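TbpB (Actinobacillus pleuropneumoniae, PDB 3HOL) probably binds host transferrin at the bacterial surface as the lipoprotein component of a transferrin receptor that serves iron acquisition. Local coordinates at residues 140-145 against 150-155; 216-219 against 223-226; 486-491 against 497-502. All coordinates share one frame; numbering follows the deposited sequence.

Interaction 1 (140-145 against 150-155); sequences RPNYLN and TKFIGK
Phe152 and Tyr143 both carry their rings beside the backbone N (chi1 -50° and -47°), and the two side chains run side by side in the same direction. Their rings meet obliquely, with centroids 5.4 Å apart and planes at 62°, while Asn142 OD1 lies at the edge of the Phe152 ring, 3.2 Å from Phe152 CD1. Asn142 OD1 also accepts a hydrogen bond from Lys155 NZ at 3.0 Å, the ammonium standing tilted from the carbonyl plane; the lysine chain, bent at chi3, also brings CE to Arg140 O. Between the backbones, Phe152 N donates to Asn142 O in an almost straight bond and Ile153 N donates to Pro141 O. A type II turn from Phe152 to Lys155 then swings Gly154 O toward Arg140. Extended from CG to NE, the arginine chain lets Arg140 NH1 reach Gly154 O at 2.8 Å, close to the guanidinium plane, while NH2 bonds Asn131 OD1 and NE turns to Tyr224. At the far end a water accepts from Leu144 N and donates to Asn145 OD1 and Thr150 O, bridging where the backbones diverge. Both segments belong to the long loop between barrel strands 119-133 and 171-178 of the N-lobe. All three nitrogens of the buried guanidinium are engaged, which should restrict its rotation, and neutral oxygens probably share in stabilising its charge.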
loop_
_atom_site.group_PDB
_atom_site.type_symbol
_atom_site.label_atom_id
_atom_site.label_comp_id
_atom_site.label_asym_id
_atom_site.label_seq_id
_atom_site.Cartn_x
_atom_site.Cartn_y
_atom_site.Cartn_z
ATOM N N ARG A 140 2.246 -22.549 33.341
ATOM C CA ARG A 140 1.975 -23.095 32.009
ATOM C C ARG A 140 1.926 -24.612 32.079
ATOM O O ARG A 140 2.547 -25.207 32.965
ATOM C CB ARG A 140 2.970 -22.577 30.980
ATOM C CG ARG A 140 2.626 -21.134 30.573
ATOM C CD ARG A 140 3.597 -20.514 29.606
ATOM N NE ARG A 140 3.176 -19.142 29.361
ATOM C CZ ARG A 140 3.587 -18.375 28.360
ATOM N NH1 ARG A 140 4.483 -18.802 27.464
ATOM N NH2 ARG A 140 3.116 -17.136 28.272
ATOM N N PRO A 141 1.153 -25.239 31.174
ATOM C CA PRO A 141 0.873 -26.673 31.298
ATOM C C PRO A 141 2.057 -27.554 30.903
ATOM O O PRO A 141 2.753 -27.278 29.945
ATOM C CB PRO A 141 -0.309 -26.895 30.329
ATOM C CG PRO A 141 -0.650 -25.547 29.746
ATOM C CD PRO A 141 0.577 -24.687 29.934
ATOM N N ASN A 142 2.249 -28.641 31.635
ATOM C CA ASN A 142 3.306 -29.572 31.345
ATOM C C ASN A 142 2.888 -30.638 30.310
ATOM O O ASN A 142 3.619 -30.910 29.333
ATOM C CB ASN A 142 3.724 -30.222 32.666
ATOM C CG ASN A 142 4.795 -29.448 33.377
ATOM O OD1 ASN A 142 5.492 -28.630 32.798
ATOM N ND2 ASN A 142 4.947 -29.722 34.656
ATOM N N TYR A 143 1.720 -31.233 30.521
ATOM C CA TYR A 143 1.301 -32.393 29.745
ATOM C C TYR A 143 -0.111 -32.280 29.185
ATOM O O TYR A 143 -1.079 -32.350 29.929
ATOM C CB TYR A 143 1.454 -33.676 30.588
ATOM C CG TYR A 143 2.794 -33.782 31.313
ATOM C CD1 TYR A 143 3.985 -33.837 30.597
ATOM C CD2 TYR A 143 2.863 -33.832 32.723
ATOM C CE1 TYR A 143 5.229 -33.973 31.258
ATOM C CE2 TYR A 143 4.114 -33.924 33.401
ATOM C CZ TYR A 143 5.289 -34.015 32.650
ATOM O OH TYR A 143 6.538 -34.090 33.256
ATOM N N LEU A 144 -0.231 -32.112 27.863
ATOM C CA LEU A 144 -1.554 -32.080 27.185
ATOM C C LEU A 144 -1.465 -32.827 25.849
ATOM O O LEU A 144 -1.560 -32.250 24.748
ATOM C CB LEU A 144 -2.057 -30.644 26.984
ATOM C CG LEU A 144 -2.440 -29.799 28.197
ATOM C CD1 LEU A 144 -2.505 -28.296 27.833
ATOM C CD2 LEU A 144 -3.776 -30.287 28.837
ATOM N N ASN A 145 -1.249 -34.128 25.961
ATOM C CA ASN A 145 -0.937 -34.962 24.808
ATOM C C ASN A 145 -2.112 -35.082 23.824
ATOM O O ASN A 145 -1.897 -35.439 22.677
ATOM C CB ASN A 145 -0.471 -36.362 25.255
ATOM C CG ASN A 145 0.925 -36.368 25.911
ATOM O OD1 ASN A 145 1.813 -35.538 25.619
ATOM N ND2 ASN A 145 1.132 -37.350 26.776
ATOM N N THR A 150 3.617 -31.626 21.512
ATOM C CA THR A 150 4.818 -31.340 22.314
ATOM C C THR A 150 4.425 -31.292 23.795
ATOM O O THR A 150 3.248 -31.326 24.102
ATOM C CB THR A 150 5.521 -30.003 21.829
ATOM O OG1 THR A 150 6.843 -29.889 22.396
ATOM C CG2 THR A 150 4.664 -28.777 22.146
ATOM N N LYS A 151 5.419 -31.273 24.689
ATOM C CA LYS A 151 5.236 -31.145 26.151
ATOM C C LYS A 151 5.806 -29.812 26.634
ATOM O O LYS A 151 6.553 -29.149 25.892
ATOM C CB LYS A 151 5.973 -32.290 26.891
ATOM C CG LYS A 151 5.474 -33.693 26.539
ATOM C CD LYS A 151 6.247 -34.849 27.282
ATOM C CE LYS A 151 7.743 -34.915 26.840
ATOM N NZ LYS A 151 8.434 -36.142 27.287
ATOM N N PHE A 152 5.486 -29.431 27.878
ATOM C CA PHE A 152 6.052 -28.218 28.499
ATOM C C PHE A 152 5.642 -26.999 27.626
ATOM O O PHE A 152 6.468 -26.247 27.100
ATOM C CB PHE A 152 7.580 -28.391 28.725
ATOM C CG PHE A 152 7.933 -29.710 29.429
ATOM C CD1 PHE A 152 7.464 -29.961 30.725
ATOM C CD2 PHE A 152 8.637 -30.707 28.774
ATOM C CE1 PHE A 152 7.760 -31.170 31.392
ATOM C CE2 PHE A 152 8.925 -31.937 29.433
ATOM C CZ PHE A 152 8.486 -32.157 30.731
ATOM N N ILE A 153 4.331 -26.843 27.517
ATOM C CA ILE A 153 3.683 -26.003 26.515
ATOM C C ILE A 153 3.952 -24.521 26.786
ATOM O O ILE A 153 3.567 -24.020 27.833
ATOM C CB ILE A 153 2.159 -26.224 26.503
ATOM C CG1 ILE A 153 1.792 -27.719 26.487
ATOM C CG2 ILE A 153 1.560 -25.540 25.258
ATOM C CD1 ILE A 153 2.387 -28.444 25.302
ATOM N N GLY A 154 4.599 -23.855 25.833
ATOM C CA GLY A 154 4.979 -22.460 25.957
ATOM C C GLY A 154 6.015 -22.168 27.028
ATOM O O GLY A 154 6.221 -20.994 27.387
ATOM N N LYS A 155 6.702 -23.211 27.521
ATOM C CA LYS A 155 7.677 -23.012 28.598
ATOM C C LYS A 155 9.026 -22.618 28.080
ATOM O O LYS A 155 9.300 -21.424 27.936
ATOM C CB LYS A 155 7.737 -24.224 29.575
ATOM C CG LYS A 155 6.425 -24.449 30.280
ATOM C CD LYS A 155 6.611 -25.409 31.455
ATOM C CE LYS A 155 5.782 -25.064 32.663
ATOM N NZ LYS A 155 6.192 -25.919 33.831
HETATM O O HOH W 1 1.922 -32.720 26.032
#

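Interaction 2 (216-219 against 223-226); sequences KNKG and SYNF
Lys218 O takes the backbone N-H of Asn225 N at 2.6 Å, a short bond that draws together the two arms of the loop between barrel strands 206-213 and 231-239. Tyr224 CA adds a CA-H...O contact to Lys218 O at 3.3 Å. One residue back, Asn225 ND2 donates to Asn217 O at 2.9 Å, with the oxygen in the plane of the amide although the donor itself stands above the carbonyl plane. A first torsion that sets CG opposite the backbone N (chi1 165°) carries ND2 across to the 216-219 arm. Backbone N and side chain of Asn225 together thus hold two successive carbonyls. Its OD1 accepts from Phe227 N, which helps set the turn of the amide. Gly219 has a positive phi and, lacking a CB, lets the chain pass close to Ser223 O. On the flank, Lys218 and Tyr224 lie alongside each other and point the same way, bound for polar partners of the neighbouring loop: Lys218 NZ forms a salt bridge with Glu138, and Tyr224 OH hydrogen-bonds Arg140 NE. The aliphatic part of the lysine meets the ring obliquely, Lys218 CG lying 3.6 Å from Tyr224 CE1.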
loop_
_atom_site.group_PDB
_atom_site.type_symbol
_atom_site.label_atom_id
_atom_site.label_comp_id
_atom_site.label_asym_id
_atom_site.label_seq_id
_atom_site.Cartn_x
_atom_site.Cartn_y
_atom_site.Cartn_z
ATOM N N LYS A 216 -10.613 -13.522 29.832
ATOM C CA LYS A 216 -9.599 -12.677 30.482
ATOM C C LYS A 216 -8.827 -13.395 31.601
ATOM O O LYS A 216 -7.832 -12.870 32.119
ATOM C CB LYS A 216 -10.242 -11.402 31.075
ATOM C CG LYS A 216 -10.549 -10.289 30.060
ATOM C CD LYS A 216 -9.223 -9.603 29.574
ATOM C CE LYS A 216 -9.265 -9.285 28.087
ATOM N NZ LYS A 216 -10.608 -8.776 27.557
ATOM N N ASN A 217 -9.263 -14.596 31.948
ATOM C CA ASN A 217 -8.597 -15.383 33.005
ATOM C C ASN A 217 -7.482 -16.291 32.473
ATOM O O ASN A 217 -7.729 -17.174 31.653
ATOM C CB ASN A 217 -9.616 -16.226 33.773
ATOM C CG ASN A 217 -10.668 -15.382 34.468
ATOM O OD1 ASN A 217 -10.382 -14.297 34.978
ATOM N ND2 ASN A 217 -11.910 -15.878 34.480
ATOM N N LYS A 218 -6.271 -16.064 32.958
ATOM C CA LYS A 218 -5.116 -16.868 32.606
ATOM C C LYS A 218 -5.236 -18.319 33.083
ATOM O O LYS A 218 -4.862 -19.253 32.365
ATOM C CB LYS A 218 -3.884 -16.208 33.197
ATOM C CG LYS A 218 -2.585 -16.532 32.522
ATOM C CD LYS A 218 -1.452 -15.716 33.147
ATOM C CE LYS A 218 -1.101 -14.517 32.265
ATOM N NZ LYS A 218 0.313 -14.141 32.480
ATOM N N GLY A 219 -5.767 -18.506 34.288
ATOM C CA GLY A 219 -5.868 -19.834 34.893
ATOM C C GLY A 219 -4.498 -20.386 35.207
ATOM O O GLY A 219 -3.525 -19.645 35.275
ATOM N N SER A 223 -5.519 -25.985 32.681
ATOM C CA SER A 223 -6.500 -25.040 32.216
ATOM C C SER A 223 -5.881 -23.655 31.858
ATOM O O SER A 223 -6.611 -22.703 31.646
ATOM C CB SER A 223 -7.622 -24.903 33.268
ATOM O OG SER A 223 -7.262 -23.986 34.294
ATOM N N TYR A 224 -4.553 -23.548 31.810
ATOM C CA TYR A 224 -3.885 -22.295 31.457
ATOM C C TYR A 224 -4.409 -21.787 30.112
ATOM O O TYR A 224 -4.526 -22.548 29.142
ATOM C CB TYR A 224 -2.378 -22.477 31.393
ATOM C CG TYR A 224 -1.582 -21.201 31.167
ATOM C CD1 TYR A 224 -1.099 -20.457 32.235
ATOM C CD2 TYR A 224 -1.292 -20.740 29.873
ATOM C CE1 TYR A 224 -0.347 -19.277 32.023
ATOM C CE2 TYR A 224 -0.562 -19.571 29.662
ATOM C CZ TYR A 224 -0.087 -18.851 30.737
ATOM O OH TYR A 224 0.643 -17.701 30.530
ATOM N N ASN A 225 -4.673 -20.491 30.063
ATOM C CA ASN A 225 -5.258 -19.847 28.898
ATOM C C ASN A 225 -4.199 -18.956 28.257
ATOM O O ASN A 225 -3.774 -17.962 28.852
ATOM C CB ASN A 225 -6.525 -19.071 29.335
ATOM C CG ASN A 225 -6.993 -18.070 28.287
ATOM O OD1 ASN A 225 -6.723 -18.232 27.103
ATOM N ND2 ASN A 225 -7.677 -17.031 28.716
ATOM N N PHE A 226 -3.711 -19.337 27.071
ATOM C CA PHE A 226 -2.660 -18.564 26.378
ATOM C C PHE A 226 -3.118 -17.197 25.790
ATOM O O PHE A 226 -2.277 -16.413 25.323
ATOM C CB PHE A 226 -2.040 -19.426 25.273
ATOM C CG PHE A 226 -1.028 -20.390 25.806
ATOM C CD1 PHE A 226 0.292 -19.990 26.017
ATOM C CD2 PHE A 226 -1.417 -21.679 26.197
ATOM C CE1 PHE A 226 1.236 -20.893 26.574
ATOM C CE2 PHE A 226 -0.494 -22.567 26.734
ATOM C CZ PHE A 226 0.829 -22.188 26.919
#

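Interaction 3 (486-491 against 497-502); sequences GQFHHK and VGAVFG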
loop_
_atom_site.group_PDB
_atom_site.type_symbol
_atom_site.label_atom_id
_atom_site.label_comp_id
_atom_site.label_asym_id
_atom_site.label_seq_id
_atom_site.Cartn_x
_atom_site.Cartn_y
_atom_site.Cartn_z
ATOM N N GLY A 486 -3.185 13.420 -13.117
ATOM C CA GLY A 486 -3.463 12.292 -13.999
ATOM C C GLY A 486 -2.303 12.029 -14.928
ATOM O O GLY A 486 -1.219 12.595 -14.771
ATOM N N GLN A 487 -2.531 11.153 -15.898
ATOM C CA GLN A 487 -1.434 10.660 -16.711
ATOM C C GLN A 487 -1.946 10.170 -18.034
ATOM O O GLN A 487 -3.096 9.788 -18.178
ATOM C CB GLN A 487 -0.701 9.526 -16.004
ATOM C CG GLN A 487 -1.581 8.337 -15.751
ATOM C CD GLN A 487 -1.346 7.713 -14.393
ATOM O OE1 GLN A 487 -1.739 8.262 -13.333
ATOM N NE2 GLN A 487 -0.720 6.537 -14.406
ATOM N N PHE A 488 -1.069 10.192 -19.016
ATOM C CA PHE A 488 -1.389 9.602 -20.292
ATOM C C PHE A 488 -0.096 9.115 -20.897
ATOM O O PHE A 488 0.973 9.641 -20.589
ATOM C CB PHE A 488 -2.139 10.576 -21.216
ATOM C CG PHE A 488 -1.470 11.957 -21.417
ATOM C CD1 PHE A 488 -0.611 12.189 -22.507
ATOM C CD2 PHE A 488 -1.793 13.039 -20.583
ATOM C CE1 PHE A 488 -0.044 13.477 -22.736
ATOM C CE2 PHE A 488 -1.222 14.337 -20.790
ATOM C CZ PHE A 488 -0.351 14.552 -21.856
ATOM N N HIS A 489 -0.203 8.079 -21.726
ATOM C CA HIS A 489 0.954 7.607 -22.470
ATOM C C HIS A 489 0.514 6.950 -23.777
ATOM O O HIS A 489 -0.642 6.526 -23.944
ATOM C CB HIS A 489 1.803 6.665 -21.630
ATOM C CG HIS A 489 1.075 5.434 -21.201
ATOM N ND1 HIS A 489 0.157 5.435 -20.170
ATOM C CD2 HIS A 489 1.108 4.167 -21.682
ATOM C CE1 HIS A 489 -0.334 4.215 -20.025
ATOM N NE2 HIS A 489 0.223 3.428 -20.932
ATOM N N HIS A 490 1.425 6.913 -24.728
ATOM C CA HIS A 490 1.107 6.379 -26.035
ATOM C C HIS A 490 2.410 6.070 -26.742
ATOM O O HIS A 490 3.448 6.700 -26.471
ATOM C CB HIS A 490 0.270 7.366 -26.839
ATOM C CG HIS A 490 -0.169 6.828 -28.156
ATOM N ND1 HIS A 490 -1.191 5.907 -28.280
ATOM C CD2 HIS A 490 0.309 7.035 -29.404
ATOM C CE1 HIS A 490 -1.337 5.590 -29.553
ATOM N NE2 HIS A 490 -0.440 6.260 -30.254
ATOM N N LYS A 491 2.371 5.065 -27.613
ATOM C CA LYS A 491 3.558 4.674 -28.366
ATOM C C LYS A 491 3.124 4.157 -29.725
ATOM O O LYS A 491 2.216 3.322 -29.828
ATOM C CB LYS A 491 4.332 3.613 -27.579
ATOM C CG LYS A 491 5.510 2.995 -28.314
ATOM C CD LYS A 491 6.087 1.861 -27.495
ATOM C CE LYS A 491 7.078 1.028 -28.283
ATOM N NZ LYS A 491 7.863 0.176 -27.323
ATOM N N VAL A 497 4.674 9.293 -26.220
ATOM C CA VAL A 497 4.630 10.227 -25.076
ATOM C C VAL A 497 4.358 9.514 -23.756
ATOM O O VAL A 497 3.639 8.513 -23.714
ATOM C CB VAL A 497 3.577 11.344 -25.295
ATOM C CG1 VAL A 497 2.211 10.780 -25.689
ATOM C CG2 VAL A 497 3.470 12.298 -24.039
ATOM N N GLY A 498 4.950 10.042 -22.693
ATOM C CA GLY A 498 4.595 9.690 -21.313
ATOM C C GLY A 498 4.511 11.004 -20.538
ATOM O O GLY A 498 5.396 11.852 -20.649
ATOM N N ALA A 499 3.450 11.193 -19.750
ATOM C CA ALA A 499 3.230 12.481 -19.146
ATOM C C ALA A 499 2.525 12.260 -17.818
ATOM O O ALA A 499 1.587 11.457 -17.746
ATOM C CB ALA A 499 2.350 13.351 -20.071
ATOM N N VAL A 500 2.977 12.955 -16.772
ATOM C CA VAL A 500 2.225 13.006 -15.502
ATOM C C VAL A 500 2.000 14.454 -15.108
ATOM O O VAL A 500 2.895 15.279 -15.303
ATOM C CB VAL A 500 2.953 12.244 -14.351
ATOM C CG1 VAL A 500 2.937 10.755 -14.625
ATOM C CG2 VAL A 500 4.413 12.736 -14.185
ATOM N N PHE A 501 0.836 14.769 -14.564
ATOM C CA PHE A 501 0.540 16.155 -14.216
ATOM C C PHE A 501 -0.205 16.306 -12.888
ATOM O O PHE A 501 -0.865 15.376 -12.417
ATOM C CB PHE A 501 -0.242 16.851 -15.366
ATOM C CG PHE A 501 -1.586 16.232 -15.670
ATOM C CD1 PHE A 501 -2.725 16.610 -14.959
ATOM C CD2 PHE A 501 -1.710 15.268 -16.665
ATOM C CE1 PHE A 501 -3.970 16.042 -15.236
ATOM C CE2 PHE A 501 -2.949 14.707 -16.973
ATOM C CZ PHE A 501 -4.080 15.088 -16.244
ATOM N N GLY A 502 -0.138 17.511 -12.307
ATOM C CA GLY A 502 -0.860 17.810 -11.090
ATOM C C GLY A 502 -1.192 19.300 -11.065
ATOM O O GLY A 502 -0.477 20.074 -11.679
#
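The beta hairpin of strands 483-492 and 495-508 supplies this contact, in the wall of the C-lobe beta barrel. Segments 486-491 and 497-502 run antiparallel at 175°, their axes 4.7 Å apart at closest approach, and three hydrogen-bonded pairs, Gly486 with Phe501, Phe488 with Ala499 and His490 with Val497, each exchange two backbone bonds. The non-hydrogen-bonded pairs between them, Gln487 with Val500 and His489 with Gly498, bring the chains closer and add CA-H...O contacts, such as His489 CA to Val497 O at 3.1 Å. One face of the sheet carries Phe488, His490, Val497, Ala499 and Phe501. Phe488 places CG between its backbone N and carbonyl carbon (chi1 52°), which tips the ring over the partner strand: Ala499 CB sits over one face of the Phe488 ring, 3.6 Å from the centroid, in a CH-pi contact. Val497 CG2 touches Phe488 CE1 obliquely. Phe501 takes the same first torsion (62°) and leans back across Gly486, whose CA lies over the Phe501 ring 3.9 Å from its centroid; the ring rests directly on the glycine backbone. This largely apolar face continues beyond the hairpin, where Phe431 meets Phe488 edge-to-face and Phe408 meets the Phe501 ring. On the other face, Gln487 CB packs against Val500 CG1 at 4.1 Å. The Gln487 chain then bends away at chi2, and its NE2 hydrogen-bonds Ser279 OG, while Val500 touches Leu358 and Leu360, so this face meets the neighbouring sheet that includes strands 272-282 and 356-363. Between the aromatic pair, whose side chains cross at about a right angle, Phe501 CE2 lies at the edge of the Phe488 ring, 4.1 Å from Phe488 CD2.

Interactions 1 and 2 come first along the chain and each fold a loop of the N-lobe barrel back on itself, their centres 14 Å apart. The two loops pack on each other through Phe226 against Ile153 and Pro141 against Tyr224, with Arg140 and Tyr224 also paired, so the loop after strand 119-133 and the loop after strand 206-213 form one packed cluster at that end of the molecule. Interaction 3 follows much later, in the C-lobe barrel on the opposite side of the chain's centre, about 62 Å from interaction 1 and 59 Å from interaction 2 between centres. The set thus contrasts irregular loops held by both backbone and side-chain bonds with regular barrel wall.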